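Local coordinates for methyl-accepting chemotaxis protein (Campylobacter jejuni, PDB 6W3Y) that probably senses small ligands, here a bound alanine, through a Cache-family periplasmic domain and passes the signal on to the chemotaxis machinery, at residues D31-N36 / I141-A146; N80-L85 / G158-S163; V90-K95 / D133-Q138. All coordinates share one frame; numbering follows the deposited sequence.

Interaction 1. Residues D31-N36 / I141-A146; sequences DFRSTN and ITYSKA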
loop_
_atom_site.group_PDB
_atom_site.type_symbol
_atom_site.label_atom_id
_atom_site.label_comp_id
_atom_site.label_asym_id
_atom_site.label_seq_id
_atom_site.Cartn_x
_atom_site.Cartn_y
_atom_site.Cartn_z
ATOM N N ASP A 31 -2.439 3.273 -8.172
ATOM C CA ASP A 31 -1.621 2.658 -9.203
ATOM C C ASP A 31 -0.579 1.734 -8.599
ATOM O O ASP A 31 -0.240 0.697 -9.164
ATOM C CB ASP A 31 -0.960 3.707 -10.101
ATOM C CG ASP A 31 -1.956 4.531 -10.938
ATOM O OD1 ASP A 31 -3.127 4.151 -11.015
ATOM O OD2 ASP A 31 -1.486 5.522 -11.511
ATOM N N PHE A 32 -0.053 2.120 -7.450
ATOM C CA PHE A 32 0.862 1.240 -6.712
ATOM C C PHE A 32 0.173 -0.093 -6.386
ATOM O O PHE A 32 0.715 -1.187 -6.625
ATOM C CB PHE A 32 1.318 1.931 -5.423
ATOM C CG PHE A 32 2.194 1.093 -4.519
ATOM C CD1 PHE A 32 3.560 1.046 -4.736
ATOM C CD2 PHE A 32 1.662 0.436 -3.430
ATOM C CE1 PHE A 32 4.378 0.310 -3.875
ATOM C CE2 PHE A 32 2.481 -0.268 -2.564
ATOM C CZ PHE A 32 3.829 -0.330 -2.803
ATOM N N ARG A 33 -1.032 -0.020 -5.826
ATOM C CA ARG A 33 -1.758 -1.237 -5.466
ATOM C C ARG A 33 -2.092 -2.078 -6.694
ATOM O O ARG A 33 -1.837 -3.305 -6.710
ATOM C CB ARG A 33 -3.030 -0.903 -4.703
ATOM C CG ARG A 33 -3.752 -2.170 -4.278
ATOM C CD ARG A 33 -4.828 -2.001 -3.241
ATOM N NE ARG A 33 -4.240 -1.690 -1.954
ATOM C CZ ARG A 33 -4.889 -1.663 -0.801
ATOM N NH1 ARG A 33 -6.133 -2.093 -0.752
ATOM N NH2 ARG A 33 -4.270 -1.200 0.301
ATOM N N SER A 34 -2.606 -1.459 -7.763
ATOM C CA SER A 34 -3.072 -2.262 -8.910
ATOM C C SER A 34 -1.885 -2.884 -9.657
ATOM O O SER A 34 -1.992 -3.999 -10.187
ATOM C CB SER A 34 -3.939 -1.420 -9.841
ATOM O OG SER A 34 -3.176 -0.333 -10.324
ATOM N N THR A 35 -0.736 -2.206 -9.711
ATOM C CA THR A 35 0.431 -2.828 -10.313
ATOM C C THR A 35 0.825 -4.080 -9.554
ATOM O O THR A 35 1.178 -5.113 -10.143
ATOM C CB THR A 35 1.578 -1.815 -10.447
ATOM O OG1 THR A 35 1.184 -0.832 -11.403
ATOM C CG2 THR A 35 2.894 -2.455 -10.837
ATOM N N ASN A 36 0.858 -3.983 -8.224
ATOM C CA ASN A 36 1.230 -5.115 -7.390
ATOM C C ASN A 36 0.196 -6.253 -7.471
ATOM O O ASN A 36 0.578 -7.423 -7.449
ATOM C CB ASN A 36 1.475 -4.647 -5.971
ATOM C CG ASN A 36 2.703 -3.810 -5.846
ATOM O OD1 ASN A 36 3.668 -4.065 -6.539
ATOM N ND2 ASN A 36 2.721 -2.854 -4.885
ATOM N N ILE A 141 4.386 -4.109 2.705
ATOM C CA ILE A 141 3.001 -4.406 2.396
ATOM C C ILE A 141 3.026 -5.749 1.667
ATOM O O ILE A 141 3.822 -5.922 0.716
ATOM C CB ILE A 141 2.384 -3.309 1.496
ATOM C CG1 ILE A 141 2.345 -1.995 2.259
ATOM C CG2 ILE A 141 1.002 -3.699 1.043
ATOM C CD1 ILE A 141 2.206 -0.756 1.384
ATOM N N THR A 142 2.176 -6.692 2.148
ATOM C CA THR A 142 2.155 -8.010 1.522
ATOM C C THR A 142 0.836 -8.174 0.749
ATOM O O THR A 142 -0.259 -7.806 1.223
ATOM C CB THR A 142 2.252 -9.098 2.599
ATOM O OG1 THR A 142 3.513 -8.979 3.250
ATOM C CG2 THR A 142 2.081 -10.515 2.001
ATOM N N TYR A 143 0.986 -8.696 -0.466
ATOM C CA TYR A 143 -0.109 -9.101 -1.336
ATOM C C TYR A 143 -0.104 -10.620 -1.311
ATOM O O TYR A 143 0.915 -11.246 -1.654
ATOM C CB TYR A 143 0.149 -8.587 -2.759
ATOM C CG TYR A 143 0.302 -7.096 -2.818
ATOM C CD1 TYR A 143 1.510 -6.494 -2.501
ATOM C CD2 TYR A 143 -0.773 -6.286 -3.083
ATOM C CE1 TYR A 143 1.637 -5.111 -2.464
ATOM C CE2 TYR A 143 -0.668 -4.902 -3.021
ATOM C CZ TYR A 143 0.550 -4.330 -2.717
ATOM O OH TYR A 143 0.732 -2.957 -2.721
ATOM N N SER A 144 -1.227 -11.224 -0.905
ATOM C CA SER A 144 -1.285 -12.682 -0.849
ATOM C C SER A 144 -2.506 -13.216 -1.581
ATOM O O SER A 144 -3.495 -12.506 -1.772
ATOM C CB SER A 144 -1.243 -13.187 0.599
ATOM O OG SER A 144 -2.334 -12.730 1.315
ATOM N N LYS A 145 -2.383 -14.460 -2.023
ATOM C CA LYS A 145 -3.425 -15.038 -2.846
ATOM C C LYS A 145 -3.365 -16.551 -2.681
ATOM O O LYS A 145 -2.338 -17.165 -2.932
ATOM C CB LYS A 145 -3.188 -14.652 -4.326
ATOM C CG LYS A 145 -4.260 -15.104 -5.306
ATOM C CD LYS A 145 -5.590 -14.475 -5.030
ATOM C CE LYS A 145 -6.533 -14.396 -6.232
ATOM N NZ LYS A 145 -7.080 -15.724 -6.562
ATOM N N ALA A 146 -4.513 -17.144 -2.303
ATOM C CA ALA A 146 -4.624 -18.603 -2.291
ATOM C C ALA A 146 -4.696 -19.115 -3.731
ATOM O O ALA A 146 -5.525 -18.677 -4.535
ATOM C CB ALA A 146 -5.842 -19.038 -1.514
#
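The phenol oxygen of Tyr-143 lies 2.9 Å from the side-chain ND2 of Asn-36, placed as for a hydrogen bond from the amide to OH. The position of this oxygen is less sure than the rest, so the bond is doubtful in detail. Asn-36 holds the tyrosine more soundly at a second point: its CB sits over one face of the ring, 3.5 Å from the Tyr-143 centroid, a CH-pi contact only 17° off the normal. Chi1 of -69° sets CG of Asn-36 anti to the carbonyl carbon, which carries the amide on past the ring toward the hydroxyl; amide and ring planes stand 55° apart. Over the centre of the ring of Phe-32, one helical turn earlier, Asn-36 ND2 stands 3.4 Å above the plane. Phe-32 in turn brings CE2 to 4.0 Å from CD1 of Ile-141, a plain apolar touch. Arg-33 runs beside the tyrosine, its CG 4.3 Å from CE2 of Tyr-143, while its guanidinium makes a cation-pi contact with Phe-234. Helix segment 31-36 is part of the long N-terminal helix 4-48; its axis and that of strand segment 141-146 come within 10.3 Å, so the helix lies against one face of the Cache-family sheet, where Val-127 and Ile-161 also touch the tyrosine. The interface therefore rests mainly on stacked surfaces: Asn-36 is layered between two aromatic rings, its CB on Tyr-143 and its amide nitrogen on Phe-32, and the Phe-32 to Ile-141 touch extends the apolar part.

Interaction 2. Residues N80-L85 / G158-S163; sequences NVYLGL and GVDIPS. With ALA (alanine), chain C.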
loop_
_atom_site.group_PDB
_atom_site.type_symbol
_atom_site.label_atom_id
_atom_site.label_comp_id
_atom_site.label_asym_id
_atom_site.label_seq_id
_atom_site.Cartn_x
_atom_site.Cartn_y
_atom_site.Cartn_z
ATOM N N ASN A 80 10.548 -10.086 -0.913
ATOM C CA ASN A 80 10.362 -11.545 -0.776
ATOM C C ASN A 80 9.216 -11.954 -1.702
ATOM O O ASN A 80 8.222 -11.195 -1.787
ATOM C CB ASN A 80 10.018 -11.977 0.653
ATOM C CG ASN A 80 10.995 -11.559 1.696
ATOM O OD1 ASN A 80 12.134 -12.024 1.697
ATOM N ND2 ASN A 80 10.524 -10.727 2.630
ATOM N N VAL A 81 9.293 -13.158 -2.229
ATOM C CA VAL A 81 8.184 -13.755 -2.959
ATOM C C VAL A 81 8.185 -15.223 -2.536
ATOM O O VAL A 81 9.238 -15.866 -2.525
ATOM C CB VAL A 81 8.359 -13.612 -4.496
ATOM C CG1 VAL A 81 7.228 -14.318 -5.229
ATOM C CG2 VAL A 81 8.358 -12.139 -4.913
ATOM N N TYR A 82 7.013 -15.749 -2.141
ATOM C CA TYR A 82 6.999 -17.024 -1.420
ATOM C C TYR A 82 5.667 -17.743 -1.586
ATOM O O TYR A 82 4.663 -17.131 -1.943
ATOM C CB TYR A 82 7.387 -16.813 0.062
ATOM C CG TYR A 82 6.634 -15.700 0.750
ATOM C CD1 TYR A 82 7.133 -14.397 0.716
ATOM C CD2 TYR A 82 5.441 -15.891 1.453
ATOM C CE1 TYR A 82 6.445 -13.349 1.331
ATOM C CE2 TYR A 82 4.771 -14.869 2.097
ATOM C CZ TYR A 82 5.288 -13.578 2.039
ATOM O OH TYR A 82 4.616 -12.566 2.678
ATOM N N LEU A 83 5.685 -19.050 -1.255
ATOM C CA LEU A 83 4.517 -19.886 -1.319
ATOM C C LEU A 83 4.434 -20.672 -0.017
ATOM O O LEU A 83 5.310 -21.500 0.294
ATOM C CB LEU A 83 4.586 -20.832 -2.507
ATOM C CG LEU A 83 3.380 -21.747 -2.709
ATOM C CD1 LEU A 83 2.132 -20.958 -3.055
ATOM C CD2 LEU A 83 3.671 -22.788 -3.776
ATOM N N GLY A 84 3.381 -20.438 0.736
ATOM C CA GLY A 84 3.131 -21.143 2.001
ATOM C C GLY A 84 2.218 -22.335 1.817
ATOM O O GLY A 84 1.207 -22.243 1.116
ATOM N N LEU A 85 2.607 -23.447 2.450
ATOM C CA LEU A 85 1.872 -24.699 2.301
ATOM C C LEU A 85 1.138 -25.093 3.573
ATOM O O LEU A 85 1.497 -24.665 4.663
ATOM C CB LEU A 85 2.856 -25.806 1.932
ATOM C CG LEU A 85 3.822 -25.558 0.770
ATOM C CD1 LEU A 85 4.763 -26.739 0.573
ATOM C CD2 LEU A 85 3.070 -25.250 -0.531
ATOM N N GLY A 158 2.657 -15.246 -1.435
ATOM C CA GLY A 158 2.856 -13.917 -0.860
ATOM C C GLY A 158 3.937 -13.149 -1.605
ATOM O O GLY A 158 4.930 -13.716 -2.044
ATOM N N VAL A 159 3.694 -11.834 -1.721
ATOM C CA VAL A 159 4.608 -10.891 -2.360
ATOM C C VAL A 159 4.806 -9.720 -1.394
ATOM O O VAL A 159 3.837 -9.056 -1.041
ATOM C CB VAL A 159 4.042 -10.390 -3.696
ATOM C CG1 VAL A 159 4.966 -9.323 -4.270
ATOM C CG2 VAL A 159 3.827 -11.530 -4.675
ATOM N N ASP A 160 6.058 -9.487 -0.962
ATOM C CA ASP A 160 6.332 -8.407 -0.023
ATOM C C ASP A 160 7.030 -7.260 -0.763
ATOM O O ASP A 160 8.093 -7.421 -1.362
ATOM C CB ASP A 160 7.326 -8.847 1.082
ATOM C CG ASP A 160 6.776 -9.890 2.031
ATOM O OD1 ASP A 160 5.548 -10.142 2.021
ATOM O OD2 ASP A 160 7.618 -10.433 2.802
ATOM N N ILE A 161 6.385 -6.092 -0.711
ATOM C CA ILE A 161 6.916 -4.871 -1.291
ATOM C C ILE A 161 7.247 -3.911 -0.124
ATOM O O ILE A 161 6.398 -3.686 0.724
ATOM C CB ILE A 161 5.878 -4.208 -2.227
ATOM C CG1 ILE A 161 5.373 -5.172 -3.284
ATOM C CG2 ILE A 161 6.503 -2.946 -2.854
ATOM C CD1 ILE A 161 6.414 -5.720 -4.219
ATOM N N PRO A 162 8.460 -3.324 -0.103
ATOM C CA PRO A 162 8.749 -2.382 0.986
ATOM C C PRO A 162 7.700 -1.287 1.045
ATOM O O PRO A 162 7.414 -0.626 0.037
ATOM C CB PRO A 162 10.132 -1.829 0.619
ATOM C CG PRO A 162 10.763 -2.967 -0.159
ATOM C CD PRO A 162 9.628 -3.503 -0.988
ATOM N N SER A 163 7.211 -1.005 2.241
ATOM C CA SER A 163 6.287 0.105 2.395
ATOM C C SER A 163 6.928 1.437 2.037
ATOM O O SER A 163 6.233 2.356 1.589
ATOM C CB SER A 163 5.639 0.118 3.754
ATOM O OG SER A 163 6.588 0.083 4.730
HETATM N N ALA C . 6.773 -11.308 5.294
HETATM C CA ALA C . 6.253 -12.660 5.657
HETATM C C ALA C . 6.162 -12.757 7.157
HETATM O O ALA C . 6.713 -11.887 7.872
HETATM C CB ALA C . 7.181 -13.720 5.136
HETATM O OXT ALA C . 5.459 -13.704 7.607
#
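Strand 80-84 and the 158-162 part of strand 152-162 run antiparallel, with Tyr-82 and Gly-158 as a hydrogen-bonded pair (Gly-158 N to Tyr-82 O 2.8 Å, Tyr-82 N to Gly-158 O 2.9 Å) and Val-81 opposite Val-159 as a non-hydrogen-bonded one. On the face carrying Asn-80, Tyr-82 and Asp-160, the Asp-160 carboxylate gathers the polar contacts. Its OD1 takes the Tyr-82 hydroxyl at 2.7 Å on the syn side, 26° out of the carboxylate plane, and is also bonded by Thr-142 OG1. Asp-160 OD2 accepts Asn-80 ND2 at 2.9 Å on the anti side. The N atom of the bound alanine (ALA) donates to the same Asp-160 OD2 at 2.8 Å. Asn-80 ND2 approaches close to the carboxylate plane, although the amide and carboxylate planes are 83° apart, and it has a second acceptor in Asp-133 OD2. Tyr-82 owes its pose to chi1 of 49°, with CG between the backbone N and the carbonyl carbon: the ring lies back over the neighbouring strand, and Gly-158 CA is 3.9 Å from its centroid, a CH-pi contact made possible by the lack of a side chain there. The other face of the ring meets the alanine methyl, CB of the ligand lying 3.6 Å from Tyr-82 CZ. On the reverse side of the sheet Val-81 and Val-159 turn to helix 4-48. Lys-113, Trp-115, Tyr-131, Asp-133 and Thr-134 complete the polar site around the alanine. Four hydrogen-bond partners on its two oxygens, the ligand's amino group among them, would probably keep the Asp-160 carboxylate ionised, consistent with its recognising the amino end of the amino acid while Tyr-82 covers the methyl.

Interaction 3. Residues V90-K95 / D133-Q138; sequences VLLSQK and DTVLKQ. With ALA (alanine), chain C.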
loop_
_atom_site.group_PDB
_atom_site.type_symbol
_atom_site.label_atom_id
_atom_site.label_comp_id
_atom_site.label_asym_id
_atom_site.label_seq_id
_atom_site.Cartn_x
_atom_site.Cartn_y
_atom_site.Cartn_z
ATOM N N VAL A 90 7.246 -22.860 4.002
ATOM C CA VAL A 90 7.191 -21.779 3.007
ATOM C C VAL A 90 8.357 -21.928 2.044
ATOM O O VAL A 90 9.528 -21.999 2.477
ATOM C CB VAL A 90 7.277 -20.395 3.682
ATOM C CG1 VAL A 90 7.317 -19.304 2.623
ATOM C CG2 VAL A 90 6.102 -20.176 4.596
ATOM N N LEU A 91 8.075 -21.969 0.739
ATOM C CA LEU A 91 9.121 -21.866 -0.259
ATOM C C LEU A 91 9.400 -20.382 -0.481
ATOM O O LEU A 91 8.495 -19.629 -0.882
ATOM C CB LEU A 91 8.677 -22.488 -1.580
ATOM C CG LEU A 91 9.725 -22.366 -2.679
ATOM C CD1 LEU A 91 11.020 -23.098 -2.338
ATOM C CD2 LEU A 91 9.201 -22.883 -3.995
ATOM N N LEU A 92 10.609 -19.967 -0.118
ATOM C CA LEU A 92 10.928 -18.523 0.007
ATOM C C LEU A 92 12.010 -18.099 -0.960
ATOM O O LEU A 92 13.135 -18.634 -0.921
ATOM C CB LEU A 92 11.403 -18.261 1.419
ATOM C CG LEU A 92 11.911 -16.880 1.786
ATOM C CD1 LEU A 92 10.874 -15.793 1.554
ATOM C CD2 LEU A 92 12.449 -16.853 3.211
ATOM N N SER A 93 11.710 -17.090 -1.791
ATOM C CA SER A 93 12.719 -16.387 -2.557
ATOM C C SER A 93 12.904 -15.002 -1.951
ATOM O O SER A 93 11.950 -14.219 -1.903
ATOM C CB SER A 93 12.245 -16.251 -4.014
ATOM O OG SER A 93 13.203 -15.588 -4.824
ATOM N N GLN A 94 14.096 -14.712 -1.443
ATOM C CA GLN A 94 14.337 -13.474 -0.716
ATOM C C GLN A 94 15.483 -12.713 -1.341
ATOM O O GLN A 94 16.434 -13.290 -1.844
ATOM C CB GLN A 94 14.654 -13.738 0.754
ATOM C CG GLN A 94 15.889 -14.596 1.004
ATOM C CD GLN A 94 16.173 -14.818 2.460
ATOM O OE1 GLN A 94 15.773 -15.829 3.011
ATOM N NE2 GLN A 94 16.803 -13.879 3.084
ATOM N N LYS A 95 15.445 -11.391 -1.191
ATOM C CA LYS A 95 16.548 -10.550 -1.638
ATOM C C LYS A 95 17.765 -10.865 -0.752
ATOM O O LYS A 95 17.633 -11.173 0.427
ATOM C CB LYS A 95 16.102 -9.067 -1.600
ATOM C CG LYS A 95 16.846 -8.142 -2.541
ATOM C CD LYS A 95 16.222 -6.747 -2.532
ATOM C CE LYS A 95 17.134 -5.755 -3.216
ATOM N NZ LYS A 95 17.288 -6.006 -4.678
ATOM N N ASP A 133 8.392 -7.328 8.332
ATOM C CA ASP A 133 8.680 -8.658 7.799
ATOM C C ASP A 133 9.743 -9.339 8.631
ATOM O O ASP A 133 10.804 -8.768 8.883
ATOM C CB ASP A 133 9.159 -8.527 6.358
ATOM C CG ASP A 133 9.932 -9.736 5.883
ATOM O OD1 ASP A 133 9.431 -10.863 6.059
ATOM O OD2 ASP A 133 11.034 -9.550 5.337
ATOM N N THR A 134 9.482 -10.590 9.021
ATOM C CA THR A 134 10.415 -11.378 9.837
ATOM C C THR A 134 11.647 -11.873 9.040
ATOM O O THR A 134 12.683 -12.207 9.635
ATOM C CB THR A 134 9.708 -12.597 10.506
ATOM O OG1 THR A 134 9.292 -13.525 9.494
ATOM C CG2 THR A 134 8.486 -12.177 11.297
ATOM N N VAL A 135 11.538 -11.987 7.717
ATOM C CA VAL A 135 12.645 -12.582 6.951
ATOM C C VAL A 135 13.813 -11.584 6.786
ATOM O O VAL A 135 14.936 -11.854 7.211
ATOM C CB VAL A 135 12.154 -13.076 5.575
ATOM C CG1 VAL A 135 13.311 -13.539 4.730
ATOM C CG2 VAL A 135 11.158 -14.192 5.757
ATOM N N LEU A 136 13.491 -10.406 6.256
ATOM C CA LEU A 136 14.511 -9.389 5.962
ATOM C C LEU A 136 14.381 -8.124 6.801
ATOM O O LEU A 136 15.158 -7.198 6.652
ATOM C CB LEU A 136 14.532 -9.080 4.471
ATOM C CG LEU A 136 15.256 -10.123 3.617
ATOM C CD1 LEU A 136 15.049 -9.822 2.148
ATOM C CD2 LEU A 136 16.754 -10.187 3.916
ATOM N N LYS A 137 13.421 -8.095 7.715
ATOM C CA LYS A 137 13.431 -7.142 8.808
ATOM C C LYS A 137 13.204 -5.699 8.329
ATOM O O LYS A 137 13.783 -4.751 8.845
ATOM C CB LYS A 137 14.736 -7.219 9.617
ATOM C CG LYS A 137 15.263 -8.610 9.858
ATOM C CD LYS A 137 14.336 -9.395 10.742
ATOM C CE LYS A 137 15.056 -10.634 11.301
ATOM N NZ LYS A 137 14.103 -11.513 12.033
ATOM N N GLN A 138 12.391 -5.573 7.304
ATOM C CA GLN A 138 11.922 -4.294 6.786
ATOM C C GLN A 138 10.423 -4.226 6.831
ATOM O O GLN A 138 9.752 -5.269 6.804
ATOM C CB GLN A 138 12.404 -4.093 5.338
ATOM C CG GLN A 138 13.905 -4.057 5.189
ATOM C CD GLN A 138 14.368 -3.870 3.774
ATOM O OE1 GLN A 138 13.701 -3.175 3.005
ATOM N NE2 GLN A 138 15.509 -4.483 3.413
HETATM N N ALA C . 6.773 -11.308 5.294
HETATM C CA ALA C . 6.253 -12.660 5.657
HETATM C C ALA C . 6.162 -12.757 7.157
HETATM O O ALA C . 6.713 -11.887 7.872
HETATM C CB ALA C . 7.181 -13.720 5.136
HETATM O OXT ALA C . 5.459 -13.704 7.607
#
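Leu-92 and Val-135 meet tip to tip, Leu-92 CD2 lying 3.7 Å from Val-135 CG1 and nearly as close to CG2. Leu-92 reaches out from strand 90-94 because its CG is anti to the backbone N (chi1 175°). Two residues on, Gln-94 takes the tighter rotamer, CG between backbone N and carbonyl carbon at chi1 60°, and then runs straight out, so that its amide slides across the valine and leucine of the loop: OE1 is 3.8 Å from Val-135 CG1 and NE2 3.8 Å from Leu-136 CD2. Leu-136 fills the end of the contact with its CD1, which comes to 3.4 Å from Lys-95 O and packs on Lys-95 CB; the lysine chain then leads away, its ammonium bonded to Asn-77. These touches are all van der Waals, and bonds within the loop help shape it. Asp-133 OD1 accepts Val-135 N at 2.9 Å in an Asx turn, and OD2 accepts Leu-136 N at 2.8 Å, both donors standing above the carboxylate plane. The turn is consistent with the direction of Val-135 and Leu-136 toward the strand, while Asp-133 OD1 also takes the N atom of the bound alanine (ALA) at 2.8 Å and Thr-134 N is bonded to the ligand's carboxylate. Segment 133-138 links strands 126-132 and 139-149 and folds over the face of the sheet bearing Leu-92, Gln-94 and Asn-80; strand 90-94 itself lies between strands 80-84 and 103-105, its other face, with Leu-91 and Ser-93, packed on helix 58-76.

Overall arrangement
All three contacts reach one antiparallel sheet of the Cache-family domain, from both its faces. Interaction 1 is buried and seats the long helix 4-48 on one face, largely through aromatic and aliphatic surfaces. Interaction 2, also buried, is strand pairing within the sheet, and on the opposite face it contributes charged and aromatic groups to the alanine site. Interaction 3 lies near the surface, where a loop meets strand 90-94 through apolar touches and reaches the ligand with polar groups. Strands 139-149 and 152-162 are neighbours, joining interactions 1 and 2 through Thr-142 and Asp-160; strands 80-84 and 90-94 likewise join interactions 2 and 3, which both touch the ligand.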